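Local coordinates for protein beta-lactamase (Francisella tularensis subsp. tularensis, PDB 3P09) that probably hydrolyses beta-lactam antibiotics to substituted beta-amino acids as a class A beta-lactamase, at residues T176-F190 against I244-L258. Sequence-based numbering, arbitrary orientation.
Sequences TTPKAITKDIYKLAF and IIWPKNQQPIALGIL
Thr182 of helix 178-190 rides over Gly256 of strand 253-258, their CA atoms 5.2 Å apart, as the helix runs roughly antiparallel to the strand (147° between their directions). The pair illustrates how a helix settles closely on a sheet at a glycine: Gly256 has no side chain, and Thr182 OG1 comes to 3.2 Å from Gly256 CA. Thr182 OG1 donates to Pro178 O at 2.8 Å; Thr182 N binds the same carbonyl from the opposite face, so two bonds grip one oxygen. With chi1 at -61°, Thr182 CG2 stands anti to the backbone N and reaches Ala254 CB, which also meets Ile185 CG2 and Tyr186 CB. At the helix start, where Thr177 is the N-cap and its OG1 accepts from Ala180 N, Leu258 CD1 lies against the Pro178 ring. At the other end the Phe190 ring packs against Pro252, whose CG sits over one face in a CH-pi contact, and Ile244, whose CG2 abuts the ring edge in plane, 3.3 Å from Phe190 CZ. The Trp246 indole meets that same CZ obliquely. The helix thus covers one face of the five-stranded sheet of the class A fold, an alpha-beta sandwich; Ile253 and Ile257 point away from it and touch helix 271-289. No hydrogen bond joins the two segments and Pro252 O is buried without a partner, so apolar packing holds the helix on the sheet.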
loop_
_atom_site.group_PDB
_atom_site.type_symbol
_atom_site.label_atom_id
_atom_site.label_comp_id
_atom_site.label_asym_id
_atom_site.label_seq_id
_atom_site.Cartn_x
_atom_site.Cartn_y
_atom_site.Cartn_z
ATOM N N THR A 176 6.165 6.655 5.785
ATOM C CA THR A 176 4.808 7.048 6.166
ATOM C C THR A 176 4.574 6.522 7.582
ATOM O O THR A 176 5.456 5.868 8.142
ATOM C CB THR A 176 3.775 6.460 5.168
ATOM O OG1 THR A 176 2.453 6.903 5.512
ATOM C CG2 THR A 176 3.819 4.935 5.188
ATOM N N THR A 177 3.400 6.787 8.161
ATOM C CA THR A 177 3.046 6.230 9.471
ATOM C C THR A 177 1.874 5.268 9.297
ATOM O O THR A 177 1.108 5.391 8.335
ATOM C CB THR A 177 2.577 7.331 10.469
ATOM O OG1 THR A 177 1.416 7.989 9.936
ATOM C CG2 THR A 177 3.692 8.366 10.735
ATOM N N PRO A 178 1.722 4.308 10.226
ATOM C CA PRO A 178 0.558 3.422 10.115
ATOM C C PRO A 178 -0.757 4.213 10.079
ATOM O O PRO A 178 -1.657 3.889 9.318
ATOM C CB PRO A 178 0.653 2.560 11.374
ATOM C CG PRO A 178 2.146 2.519 11.703
ATOM C CD PRO A 178 2.623 3.920 11.331
ATOM N N LYS A 179 -0.855 5.268 10.873
ATOM C CA LYS A 179 -2.091 6.043 10.918
ATOM C C LYS A 179 -2.375 6.705 9.571
ATOM O O LYS A 179 -3.471 6.590 9.024
ATOM C CB LYS A 179 -2.010 7.091 12.047
ATOM C CG LYS A 179 -3.298 7.847 12.321
ATOM C CD LYS A 179 -3.116 8.810 13.493
ATOM C CE LYS A 179 -4.385 9.620 13.737
ATOM N NZ LYS A 179 -4.248 10.589 14.864
ATOM N N ALA A 180 -1.371 7.381 9.017
ATOM C CA ALA A 180 -1.574 8.153 7.803
ATOM C C ALA A 180 -1.937 7.256 6.627
ATOM O O ALA A 180 -2.875 7.543 5.872
ATOM C CB ALA A 180 -0.328 9.006 7.477
ATOM N N ILE A 181 -1.188 6.173 6.467
ATOM C CA ILE A 181 -1.352 5.324 5.297
ATOM C C ILE A 181 -2.665 4.552 5.371
ATOM O O ILE A 181 -3.271 4.273 4.350
ATOM C CB ILE A 181 -0.176 4.355 5.110
ATOM C CG1 ILE A 181 -0.144 3.852 3.665
ATOM C CG2 ILE A 181 -0.254 3.197 6.120
ATOM C CD1 ILE A 181 0.158 4.970 2.672
ATOM N N THR A 182 -3.125 4.257 6.586
ATOM C CA THR A 182 -4.365 3.505 6.781
ATOM C C THR A 182 -5.585 4.410 6.596
ATOM O O THR A 182 -6.562 4.016 5.973
ATOM C CB THR A 182 -4.401 2.813 8.180
ATOM O OG1 THR A 182 -3.318 1.890 8.277
ATOM C CG2 THR A 182 -5.699 2.035 8.395
ATOM N N LYS A 183 -5.538 5.618 7.150
ATOM C CA LYS A 183 -6.555 6.620 6.836
ATOM C C LYS A 183 -6.632 6.843 5.312
ATOM O O LYS A 183 -7.715 7.016 4.752
ATOM C CB LYS A 183 -6.277 7.939 7.577
ATOM C CG LYS A 183 -6.523 7.855 9.095
ATOM C CD LYS A 183 -6.606 9.236 9.766
ATOM C CE LYS A 183 -5.506 10.146 9.300
ATOM N NZ LYS A 183 -5.751 11.575 9.686
ATOM N N ASP A 184 -5.485 6.818 4.639
ATOM C CA ASP A 184 -5.459 7.035 3.186
ATOM C C ASP A 184 -6.228 5.971 2.411
ATOM O O ASP A 184 -7.017 6.288 1.528
ATOM C CB ASP A 184 -4.027 7.048 2.652
ATOM C CG ASP A 184 -3.274 8.309 3.020
ATOM O OD1 ASP A 184 -3.920 9.298 3.446
ATOM O OD2 ASP A 184 -2.033 8.308 2.872
ATOM N N ILE A 185 -5.969 4.706 2.718
ATOM C CA ILE A 185 -6.609 3.641 1.950
ATOM C C ILE A 185 -8.107 3.632 2.240
ATOM O O ILE A 185 -8.916 3.375 1.355
ATOM C CB ILE A 185 -5.961 2.253 2.215
ATOM C CG1 ILE A 185 -6.271 1.292 1.058
ATOM C CG2 ILE A 185 -6.424 1.672 3.542
ATOM C CD1 ILE A 185 -5.458 -0.010 1.112
ATOM N N TYR A 186 -8.480 3.940 3.477
ATOM C CA TYR A 186 -9.901 3.975 3.845
ATOM C C TYR A 186 -10.596 5.118 3.120
ATOM O O TYR A 186 -11.697 4.965 2.589
ATOM C CB TYR A 186 -10.063 4.181 5.354
ATOM C CG TYR A 186 -11.498 4.056 5.816
ATOM C CD1 TYR A 186 -12.335 5.165 5.871
ATOM C CD2 TYR A 186 -12.023 2.820 6.176
ATOM C CE1 TYR A 186 -13.663 5.046 6.291
ATOM C CE2 TYR A 186 -13.340 2.689 6.585
ATOM C CZ TYR A 186 -14.154 3.804 6.644
ATOM O OH TYR A 186 -15.457 3.663 7.057
ATOM N N LYS A 187 -9.947 6.280 3.110
ATOM C CA LYS A 187 -10.549 7.452 2.489
ATOM C C LYS A 187 -10.739 7.211 0.995
ATOM O O LYS A 187 -11.787 7.552 0.419
ATOM C CB LYS A 187 -9.699 8.693 2.747
ATOM C CG LYS A 187 -10.289 9.982 2.205
ATOM C CD LYS A 187 -9.681 11.180 2.932
ATOM C CE LYS A 187 -10.240 12.495 2.412
ATOM N NZ LYS A 187 -11.725 12.566 2.535
ATOM N N LEU A 188 -9.747 6.589 0.369
ATOM C CA LEU A 188 -9.846 6.321 -1.070
ATOM C C LEU A 188 -10.968 5.329 -1.408
ATOM O O LEU A 188 -11.688 5.485 -2.399
ATOM C CB LEU A 188 -8.504 5.831 -1.616
ATOM C CG LEU A 188 -7.437 6.922 -1.813
ATOM C CD1 LEU A 188 -6.091 6.298 -2.074
ATOM C CD2 LEU A 188 -7.819 7.883 -2.953
ATOM N N ALA A 189 -11.127 4.306 -0.583
ATOM C CA ALA A 189 -12.087 3.250 -0.891
ATOM C C ALA A 189 -13.509 3.611 -0.449
ATOM O O ALA A 189 -14.492 3.199 -1.080
ATOM C CB ALA A 189 -11.629 1.936 -0.242
ATOM N N PHE A 190 -13.621 4.385 0.628
ATOM C CA PHE A 190 -14.929 4.627 1.247
ATOM C C PHE A 190 -15.280 6.093 1.469
ATOM O O PHE A 190 -16.423 6.413 1.806
ATOM C CB PHE A 190 -15.007 3.887 2.579
ATOM C CG PHE A 190 -14.704 2.428 2.464
ATOM C CD1 PHE A 190 -15.535 1.595 1.727
ATOM C CD2 PHE A 190 -13.598 1.892 3.075
ATOM C CE1 PHE A 190 -15.255 0.254 1.603
ATOM C CE2 PHE A 190 -13.310 0.544 2.960
ATOM C CZ PHE A 190 -14.148 -0.276 2.214
ATOM N N ILE A 244 -7.888 -3.334 3.000
ATOM C CA ILE A 244 -9.279 -3.118 3.367
ATOM C C ILE A 244 -9.880 -4.489 3.580
ATOM O O ILE A 244 -9.641 -5.408 2.796
ATOM C CB ILE A 244 -10.087 -2.427 2.272
ATOM C CG1 ILE A 244 -9.511 -1.050 1.945
ATOM C CG2 ILE A 244 -11.534 -2.301 2.729
ATOM C CD1 ILE A 244 -9.546 -0.104 3.080
ATOM N N ILE A 245 -10.668 -4.626 4.635
ATOM C CA ILE A 245 -11.213 -5.922 5.018
ATOM C C ILE A 245 -12.700 -5.768 5.240
ATOM O O ILE A 245 -13.132 -4.781 5.835
ATOM C CB ILE A 245 -10.582 -6.409 6.329
ATOM C CG1 ILE A 245 -9.058 -6.484 6.177
ATOM C CG2 ILE A 245 -11.180 -7.741 6.749
ATOM C CD1 ILE A 245 -8.312 -6.768 7.477
ATOM N N TRP A 246 -13.468 -6.730 4.731
ATOM C CA TRP A 246 -14.912 -6.785 4.936
ATOM C C TRP A 246 -15.205 -7.985 5.807
ATOM O O TRP A 246 -15.316 -9.104 5.302
ATOM C CB TRP A 246 -15.644 -6.969 3.605
ATOM C CG TRP A 246 -15.614 -5.771 2.693
ATOM C CD1 TRP A 246 -16.611 -4.855 2.511
ATOM C CD2 TRP A 246 -14.541 -5.377 1.825
ATOM N NE1 TRP A 246 -16.213 -3.909 1.590
ATOM C CE2 TRP A 246 -14.950 -4.208 1.159
ATOM C CE3 TRP A 246 -13.269 -5.892 1.558
ATOM C CZ2 TRP A 246 -14.139 -3.556 0.234
ATOM C CZ3 TRP A 246 -12.466 -5.240 0.647
ATOM C CH2 TRP A 246 -12.905 -4.085 -0.006
ATOM N N PRO A 247 -15.310 -7.772 7.124
ATOM C CA PRO A 247 -15.606 -8.899 8.007
ATOM C C PRO A 247 -17.018 -9.388 7.720
ATOM O O PRO A 247 -17.879 -8.584 7.363
ATOM C CB PRO A 247 -15.543 -8.273 9.410
ATOM C CG PRO A 247 -14.859 -6.917 9.222
ATOM C CD PRO A 247 -15.291 -6.493 7.854
ATOM N N LYS A 248 -17.265 -10.681 7.875
ATOM C CA LYS A 248 -18.601 -11.209 7.603
ATOM C C LYS A 248 -19.662 -10.486 8.430
ATOM O O LYS A 248 -19.578 -10.435 9.656
ATOM C CB LYS A 248 -18.661 -12.710 7.889
ATOM C CG LYS A 248 -19.914 -13.392 7.350
ATOM C CD LYS A 248 -19.885 -14.887 7.635
ATOM C CE LYS A 248 -21.084 -15.599 7.030
ATOM N NZ LYS A 248 -21.111 -17.038 7.412
ATOM N N ASN A 249 -20.660 -9.932 7.745
ATOM C CA ASN A 249 -21.782 -9.263 8.401
ATOM C C ASN A 249 -21.416 -7.964 9.111
ATOM O O ASN A 249 -22.152 -7.502 9.973
ATOM C CB ASN A 249 -22.493 -10.212 9.373
ATOM C CG ASN A 249 -23.063 -11.435 8.679
ATOM O OD1 ASN A 249 -23.431 -11.382 7.500
ATOM N ND2 ASN A 249 -23.128 -12.548 9.401
ATOM N N GLN A 250 -20.289 -7.367 8.738
ATOM C CA GLN A 250 -19.863 -6.120 9.359
ATOM C C GLN A 250 -19.463 -5.122 8.287
ATOM O O GLN A 250 -19.236 -5.500 7.136
ATOM C CB GLN A 250 -18.676 -6.364 10.303
ATOM C CG GLN A 250 -18.972 -7.335 11.438
ATOM C CD GLN A 250 -19.886 -6.733 12.488
ATOM O OE1 GLN A 250 -19.963 -5.513 12.624
ATOM N NE2 GLN A 250 -20.579 -7.584 13.239
ATOM N N GLN A 251 -19.358 -3.853 8.667
ATOM C CA GLN A 251 -18.933 -2.832 7.723
ATOM C C GLN A 251 -17.441 -2.958 7.490
ATOM O O GLN A 251 -16.738 -3.528 8.312
ATOM C CB GLN A 251 -19.299 -1.448 8.230
ATOM C CG GLN A 251 -20.794 -1.175 8.128
ATOM C CD GLN A 251 -21.145 0.234 8.523
ATOM O OE1 GLN A 251 -20.532 1.189 8.052
ATOM N NE2 GLN A 251 -22.135 0.376 9.403
ATOM N N PRO A 252 -16.955 -2.441 6.355
ATOM C CA PRO A 252 -15.527 -2.628 6.089
ATOM C C PRO A 252 -14.624 -1.862 7.048
ATOM O O PRO A 252 -15.017 -0.846 7.629
ATOM C CB PRO A 252 -15.360 -2.119 4.652
ATOM C CG PRO A 252 -16.545 -1.256 4.394
ATOM C CD PRO A 252 -17.663 -1.813 5.223
ATOM N N ILE A 253 -13.407 -2.374 7.217
ATOM C CA ILE A 253 -12.406 -1.704 8.034
ATOM C C ILE A 253 -11.122 -1.583 7.235
ATOM O O ILE A 253 -10.947 -2.259 6.219
ATOM C CB ILE A 253 -12.140 -2.462 9.349
ATOM C CG1 ILE A 253 -11.769 -3.920 9.069
ATOM C CG2 ILE A 253 -13.386 -2.457 10.221
ATOM C CD1 ILE A 253 -10.893 -4.512 10.120
ATOM N N ALA A 254 -10.234 -0.693 7.653
ATOM C CA ALA A 254 -8.918 -0.638 7.017
ATOM C C ALA A 254 -7.904 -1.068 8.053
ATOM O O ALA A 254 -8.091 -0.836 9.251
ATOM C CB ALA A 254 -8.616 0.754 6.513
ATOM N N LEU A 255 -6.830 -1.699 7.603
ATOM C CA LEU A 255 -5.812 -2.157 8.529
ATOM C C LEU A 255 -4.459 -1.988 7.872
ATOM O O LEU A 255 -4.229 -2.515 6.789
ATOM C CB LEU A 255 -6.041 -3.629 8.881
ATOM C CG LEU A 255 -4.904 -4.354 9.591
ATOM C CD1 LEU A 255 -4.573 -3.702 10.942
ATOM C CD2 LEU A 255 -5.268 -5.820 9.764
ATOM N N GLY A 256 -3.581 -1.232 8.519
ATOM C CA GLY A 256 -2.205 -1.083 8.057
ATOM C C GLY A 256 -1.271 -1.731 9.061
ATOM O O GLY A 256 -1.410 -1.500 10.263
ATOM N N ILE A 257 -0.347 -2.560 8.578
ATOM C CA ILE A 257 0.696 -3.147 9.419
ATOM C C ILE A 257 2.042 -2.917 8.739
ATOM O O ILE A 257 2.258 -3.381 7.615
ATOM C CB ILE A 257 0.482 -4.662 9.621
ATOM C CG1 ILE A 257 -0.902 -4.942 10.212
ATOM C CG2 ILE A 257 1.577 -5.231 10.500
ATOM C CD1 ILE A 257 -1.224 -6.425 10.357
ATOM N N LEU A 258 2.923 -2.159 9.396
ATOM C CA LEU A 258 4.224 -1.824 8.824
ATOM C C LEU A 258 5.290 -2.373 9.758
ATOM O O LEU A 258 5.126 -2.357 10.983
ATOM C CB LEU A 258 4.387 -0.310 8.672
ATOM C CG LEU A 258 3.154 0.427 8.102
ATOM C CD1 LEU A 258 3.421 1.926 8.023
ATOM C CD2 LEU A 258 2.739 -0.087 6.738
#